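Local atomic coordinates of HcgB (Methanococcus maripaludis, PDB entry 5D5P), a protein that probably acts as a guanylyltransferase in biosynthesis of the iron-guanylylpyridinol (FeGP) cofactor of [Fe]-hydrogenase. Residues S109-L113 against G125-S130. Sequence-based numbering, arbitrary orientation.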
loop_
_atom_site.group_PDB
_atom_site.type_symbol
_atom_site.label_atom_id
_atom_site.label_comp_id
_atom_site.label_asym_id
_atom_site.label_seq_id
_atom_site.Cartn_x
_atom_site.Cartn_y
_atom_site.Cartn_z
ATOM N N SER A 109 8.515 -2.843 7.732
ATOM C CA SER A 109 7.163 -2.387 7.404
ATOM C C SER A 109 6.296 -3.462 6.782
ATOM O O SER A 109 5.146 -3.186 6.421
ATOM C CB SER A 109 7.202 -1.189 6.442
ATOM O OG SER A 109 7.817 -1.547 5.218
ATOM N N GLY A 110 6.827 -4.678 6.653
ATOM C CA GLY A 110 6.045 -5.786 6.105
ATOM C C GLY A 110 5.902 -5.723 4.594
ATOM O O GLY A 110 6.595 -4.923 3.928
ATOM N N SER A 111 4.975 -6.518 4.056
ATOM C CA SER A 111 4.875 -6.700 2.613
ATOM C C SER A 111 3.673 -6.051 2.003
ATOM O O SER A 111 2.620 -5.945 2.626
ATOM C CB SER A 111 4.828 -8.190 2.259
ATOM O OG SER A 111 6.038 -8.803 2.656
ATOM N N LEU A 112 3.857 -5.651 0.745
ATOM C CA LEU A 112 2.778 -5.102 -0.079
ATOM C C LEU A 112 2.742 -5.870 -1.387
ATOM O O LEU A 112 3.801 -6.073 -2.012
ATOM C CB LEU A 112 3.022 -3.593 -0.349
ATOM C CG LEU A 112 2.102 -2.934 -1.364
ATOM C CD1 LEU A 112 0.660 -2.808 -0.832
ATOM C CD2 LEU A 112 2.661 -1.548 -1.743
ATOM N N LEU A 113 1.557 -6.350 -1.776
ATOM C CA LEU A 113 1.354 -6.879 -3.119
ATOM C C LEU A 113 0.534 -5.850 -3.915
ATOM O O LEU A 113 -0.416 -5.285 -3.402
ATOM C CB LEU A 113 0.634 -8.253 -3.079
ATOM C CG LEU A 113 0.305 -8.846 -4.453
ATOM C CD1 LEU A 113 0.354 -10.375 -4.367
ATOM C CD2 LEU A 113 -1.091 -8.443 -4.894
ATOM N N GLY A 125 -4.394 -4.027 -4.339
ATOM C CA GLY A 125 -3.228 -4.421 -3.570
ATOM C C GLY A 125 -3.638 -4.984 -2.212
ATOM O O GLY A 125 -4.809 -4.968 -1.840
ATOM N N SER A 126 -2.666 -5.484 -1.456
ATOM C CA SER A 126 -2.950 -5.933 -0.109
ATOM C C SER A 126 -1.648 -5.938 0.682
ATOM O O SER A 126 -0.575 -5.873 0.088
ATOM C CB SER A 126 -3.551 -7.323 -0.149
ATOM O OG SER A 126 -2.629 -8.151 -0.803
ATOM N N VAL A 127 -1.738 -5.990 2.002
ATOM C CA VAL A 127 -0.514 -5.967 2.810
ATOM C C VAL A 127 -0.478 -7.154 3.752
ATOM O O VAL A 127 -1.504 -7.741 4.050
ATOM C CB VAL A 127 -0.355 -4.655 3.617
ATOM C CG1 VAL A 127 -0.087 -3.480 2.668
ATOM C CG2 VAL A 127 -1.553 -4.416 4.514
ATOM N N SER A 128 0.718 -7.538 4.195
ATOM C CA SER A 128 0.871 -8.587 5.190
ATOM C C SER A 128 1.963 -8.186 6.179
ATOM O O SER A 128 2.870 -7.416 5.822
ATOM C CB SER A 128 1.211 -9.918 4.493
ATOM O OG SER A 128 2.385 -9.785 3.682
ATOM N N PRO A 129 1.884 -8.688 7.415
ATOM C CA PRO A 129 2.887 -8.286 8.408
ATOM C C PRO A 129 4.258 -8.875 8.118
ATOM O O PRO A 129 4.353 -9.929 7.486
ATOM C CB PRO A 129 2.350 -8.854 9.720
ATOM C CG PRO A 129 0.905 -9.198 9.443
ATOM C CD PRO A 129 0.840 -9.552 8.000
ATOM N N SER A 130 5.294 -8.204 8.621
ATOM C CA SER A 130 6.627 -8.775 8.679
ATOM C C SER A 130 6.618 -10.189 9.286
ATOM O O SER A 130 5.829 -10.499 10.165
ATOM C CB SER A 130 7.533 -7.871 9.523
ATOM O OG SER A 130 8.683 -8.577 9.945
HETATM O O HOH W 1 5.054 -10.311 4.907
#
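Ser-111, Leu-113, Ser-126 and Ser-128 turn their side chains to one face of two antiparallel strands, Leu-112 and Val-127 to the other. On the serine-rich face, Ser-128 in the p rotamer brings OG to 3.2 Å from Ser-111 CB. Ser-111, in m, places OG 2.9 Å from a water that donates to Ser-128 OG (3.0 Å) and Pro-129 O (2.7 Å). Ser-128 OG also hydrogen-bonds the Glu-145 carboxylate, and Ser-126 OG, likewise p, hydrogen-bonds the Glu-145 backbone carbonyl; helix 138-151 packs over this face, with Leu-113 against Glu-145 and Ala-149. These strands form the beta hairpin 111-117/122-128, whose second strand is an outermost one of the mixed sheet within this chain; the protein belongs to the Maf clan. Two hydrogen-bonded pairs hold the register: Ser-111 N to Ser-128 O and Ser-128 N to Ser-111 O, both 2.9 Å; Leu-113 N to Ser-126 O, 2.9 Å, and Ser-126 N to Leu-113 O, 3.0 Å. Between them, Leu-112 (t, p) sets CD1 3.6 Å from Val-127 CG1. Gly-110 has positive phi, and a CB there would clash with Ser-128 O, which also accepts from Arg-152 of the second subunit.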